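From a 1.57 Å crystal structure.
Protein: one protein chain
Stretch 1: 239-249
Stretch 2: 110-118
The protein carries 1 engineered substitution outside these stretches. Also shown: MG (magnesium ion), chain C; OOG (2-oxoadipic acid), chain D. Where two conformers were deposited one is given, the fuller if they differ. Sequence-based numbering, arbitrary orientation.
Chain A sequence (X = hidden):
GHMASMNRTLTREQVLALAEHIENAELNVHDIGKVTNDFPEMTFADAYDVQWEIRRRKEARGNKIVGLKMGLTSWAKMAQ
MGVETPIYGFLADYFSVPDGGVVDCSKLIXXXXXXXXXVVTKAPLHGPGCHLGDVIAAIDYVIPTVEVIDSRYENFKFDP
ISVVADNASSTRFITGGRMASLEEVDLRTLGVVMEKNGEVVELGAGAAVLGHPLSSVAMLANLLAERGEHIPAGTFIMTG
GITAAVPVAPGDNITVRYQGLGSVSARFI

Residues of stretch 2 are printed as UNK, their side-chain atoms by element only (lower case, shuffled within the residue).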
# COMPACT_ATOMS: atom_id res chain seq x y z
N THR A 239 -3.18 -5.46 -2.67
CA THR A 239 -3.87 -6.13 -1.58
C THR A 239 -3.02 -6.42 -0.35
O THR A 239 -3.56 -6.81 0.69
CB THR A 239 -4.53 -7.46 -2.06
OG1 THR A 239 -3.54 -8.37 -2.56
CG2 THR A 239 -5.58 -7.19 -3.15
N GLY A 240 -1.70 -6.21 -0.44
CA GLY A 240 -0.84 -6.36 0.73
C GLY A 240 0.46 -7.12 0.50
O GLY A 240 0.57 -7.98 -0.36
N GLY A 241 1.47 -6.78 1.30
CA GLY A 241 2.77 -7.43 1.18
C GLY A 241 2.65 -8.89 1.54
O GLY A 241 2.17 -9.24 2.63
N ILE A 242 3.07 -9.74 0.62
CA ILE A 242 2.98 -11.18 0.83
C ILE A 242 4.10 -11.61 1.77
O ILE A 242 3.93 -12.51 2.60
CB ILE A 242 3.00 -11.92 -0.51
CG1 ILE A 242 1.66 -11.69 -1.23
CG2 ILE A 242 3.21 -13.42 -0.31
CD1 ILE A 242 1.63 -12.03 -2.72
N THR A 243 5.24 -10.92 1.69
CA THR A 243 6.39 -11.23 2.53
C THR A 243 6.85 -10.01 3.31
O THR A 243 6.33 -8.91 3.12
CB THR A 243 7.58 -11.73 1.71
OG1 THR A 243 8.19 -10.61 1.04
CG2 THR A 243 7.16 -12.76 0.69
N ALA A 244 7.85 -10.21 4.15
CA ALA A 244 8.51 -9.10 4.80
C ALA A 244 9.14 -8.19 3.75
O ALA A 244 9.58 -8.64 2.69
CB ALA A 244 9.56 -9.59 5.78
N ALA A 245 9.16 -6.90 4.06
CA ALA A 245 9.76 -5.89 3.19
C ALA A 245 11.29 -5.93 3.27
O ALA A 245 11.87 -6.28 4.30
CB ALA A 245 9.23 -4.53 3.57
N VAL A 246 11.94 -5.59 2.16
CA VAL A 246 13.40 -5.69 2.02
C VAL A 246 13.98 -4.33 1.64
O VAL A 246 13.52 -3.70 0.70
CB VAL A 246 13.76 -6.73 0.97
CG1 VAL A 246 15.24 -6.68 0.62
CG2 VAL A 246 13.34 -8.13 1.43
N PRO A 247 15.01 -3.86 2.38
CA PRO A 247 15.58 -2.55 2.05
C PRO A 247 16.24 -2.52 0.66
O PRO A 247 16.77 -3.53 0.17
CB PRO A 247 16.62 -2.33 3.16
CG PRO A 247 16.92 -3.68 3.69
CD PRO A 247 15.69 -4.52 3.51
N VAL A 248 16.14 -1.36 0.00
CA VAL A 248 16.80 -1.16 -1.29
C VAL A 248 17.60 0.14 -1.25
O VAL A 248 17.30 1.05 -0.46
CB VAL A 248 15.79 -1.12 -2.46
CG1 VAL A 248 15.25 -2.52 -2.75
CG2 VAL A 248 14.67 -0.12 -2.17
N ALA A 249 18.62 0.20 -2.09
CA ALA A 249 19.57 1.31 -2.09
C ALA A 249 20.15 1.50 -3.49
O ALA A 249 20.03 0.60 -4.34
CB ALA A 249 20.68 1.05 -1.06
N UNK A 110 14.25 5.99 3.30
CA UNK A 110 14.82 4.70 3.69
C UNK A 110 13.93 3.58 3.16
O UNK A 110 13.25 2.88 3.93
c UNK A 110 12.55 5.32 5.73
c UNK A 110 15.00 4.59 5.22
c UNK A 110 13.86 5.15 6.02
n UNK A 110 14.03 5.59 7.32
n UNK A 110 11.96 5.87 6.85
c UNK A 110 12.87 6.01 7.79
N UNK A 111 13.91 3.42 1.83
CA UNK A 111 12.90 2.59 1.17
C UNK A 111 13.10 1.09 1.30
O UNK A 111 14.22 0.59 1.44
c UNK A 111 13.03 3.00 -0.30
c UNK A 111 14.47 3.38 -0.44
c UNK A 111 14.77 4.11 0.85
N UNK A 112 11.96 0.39 1.26
CA UNK A 112 11.91 -1.07 1.25
C UNK A 112 10.96 -1.51 0.15
O UNK A 112 10.05 -0.76 -0.20
c UNK A 112 11.57 -1.89 5.05
n UNK A 112 13.63 -1.73 6.43
c UNK A 112 12.19 -1.38 6.34
c UNK A 112 12.21 -1.24 3.82
c UNK A 112 11.41 -1.63 2.59
N UNK A 113 11.14 -2.72 -0.36
CA UNK A 113 10.18 -3.26 -1.32
C UNK A 113 9.40 -4.43 -0.75
O UNK A 113 9.89 -5.17 0.10
c UNK A 113 10.84 -3.72 -2.64
c UNK A 113 11.39 -2.53 -3.42
c UNK A 113 11.92 -4.77 -2.39
c UNK A 113 12.27 -5.56 -3.63
N UNK A 114 8.17 -4.57 -1.24
CA UNK A 114 7.23 -5.64 -0.88
C UNK A 114 6.67 -6.26 -2.15
O UNK A 114 6.34 -5.55 -3.10
o UNK A 114 4.26 -3.13 1.18
c UNK A 114 5.16 -3.67 1.85
c UNK A 114 6.39 -4.26 1.15
o UNK A 114 5.11 -3.74 3.08
c UNK A 114 6.05 -5.11 -0.05
N UNK A 115 6.52 -7.58 -2.17
CA UNK A 115 5.84 -8.22 -3.30
C UNK A 115 4.35 -8.39 -3.03
O UNK A 115 3.96 -8.90 -1.98
c UNK A 115 6.48 -9.57 -3.60
N UNK A 116 3.52 -7.95 -3.98
CA UNK A 116 2.06 -7.99 -3.79
C UNK A 116 1.34 -8.45 -5.04
O UNK A 116 1.92 -8.52 -6.12
o UNK A 116 0.45 -4.65 -1.61
c UNK A 116 1.52 -6.60 -3.38
c UNK A 116 2.37 -5.93 -2.30
o UNK A 116 2.40 -4.14 -0.77
c UNK A 116 1.68 -4.83 -1.52
N UNK A 117 0.06 -8.77 -4.89
CA UNK A 117 -0.78 -8.97 -6.05
C UNK A 117 -1.90 -7.93 -6.00
O UNK A 117 -2.52 -7.69 -4.95
c UNK A 117 -2.22 -10.78 -5.00
c UNK A 117 -1.06 -10.60 -8.73
c UNK A 117 -1.31 -10.44 -6.16
c UNK A 117 -2.00 -10.68 -7.50
N UNK A 118 -2.10 -7.26 -7.13
CA UNK A 118 -3.14 -6.25 -7.22
C UNK A 118 -4.29 -6.72 -8.07
O UNK A 118 -4.14 -7.65 -8.88
c UNK A 118 -2.59 -4.95 -7.81
o UNK A 118 -1.51 -4.48 -7.05
MG MG C . 2.23 -2.80 0.71
C2 OOG D . 3.11 0.18 6.29
C3 OOG D . 2.77 -0.28 4.88
C4 OOG D . 2.14 -1.66 4.91
C6 OOG D . 1.84 -3.73 3.34
O4 OOG D . 1.74 -4.20 2.19
O3 OOG D . 1.82 -4.48 4.35
C5 OOG D . 2.01 -2.24 3.51
C1 OOG D . 4.56 -0.10 6.59
O1 OOG D . 5.38 0.84 6.81
O2 OOG D . 4.96 -1.30 6.62
O5 OOG D . 2.03 -1.55 2.51
O HOH W 1 6.51 -8.70 0.47
O HOH W 2 0.19 -2.70 0.26
O HOH W 3 -0.92 -9.11 -2.26

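Position 110 carries one carbon leading into a five-membered ring of three carbons and two nitrogens, and it makes no contact with stretch 1. The ring identifies His110.

At position 111 three carbons close a ring onto the backbone N, and a ring carbon packs against Val248. The closed ring defines Pro111. Its CG lies 3.9 Å from Val248 CG2, and its carbonyl O accepts a hydrogen bond from Val248 N at 3.1 Å.

Position 112 has four carbons in a row ending in nitrogen, lying against Ala245 and Pro247, an extended chain that can only be a lysine. In Lys112, CB packs 3.8 Å from Ala245 CB, while CG lies 4.0 Å from Pro247 CA, on the sheet face shared with Pro247.

Four carbons follow at position 113, forked at the first, with one arm two carbons long, and they touch Val246 and Val248: Ile113. The side chain occupies the same face as Val246, with CG1 4.3 Å from Val246 CB and CG2 3.9 Å from Val248 CG1. Its backbone pairs twice with Val246, N to Val246 O at 2.8 Å and O to Val246 N at 2.9 Å.

Position 114 bears three carbons, the third carrying two oxygens, and meets Ala245 and the magnesium. This is Glu114, whose CG touches Ala245 CB at 3.7 Å and whose OE1 binds magnesium MG at 2.1 Å.

A single side-chain carbon at position 115 stays clear of stretch 1, and contact runs through the backbone, at Ile242. This is Ala115: its O accepts from Ile242 N at 2.9 Å, and its N donates to water 1, which in turn donates to Thr243 O.

At position 116 the three carbons and two terminal oxygens recur, reaching Gly240 and the magnesium, giving Glu116. OE1 accepts a weak hydrogen bond from Gly240 N at 2.9 Å and OE2 binds MG at 2.0 Å.

Position 117 again has four carbons forked at the first, with one two-carbon arm, and touches Thr239 OG1, hence Ile117. CG2 lies 3.7 Å from Thr239 OG1; the backbone O receives Thr239 OG1 at 2.7 Å and Thr239 N at 3.3 Å.

One carbon and one oxygen at position 118 make Ser118, whose CB points away from stretch 1.

The contact therefore has two parts. Between Val246 and Ile113 an antiparallel bridge, continued by Pro247 and Lys112, joins the strands, with Val248 packing beside it. On the N-terminal side of Val246, stretch 1 is outside this regular pairing, and waters 1 and 3 help link the backbones. Here both glutamates reach the metal, so Glu114 OE1 and Glu116 OE2 sit 2.9 Å apart as shared ligands. Gly241 N donates to OOG O4 at 2.7 Å, and that oxygen also binds MG, so both stretches hold the ligand.

Stretch 2 (110-118) HPKIEAEIS
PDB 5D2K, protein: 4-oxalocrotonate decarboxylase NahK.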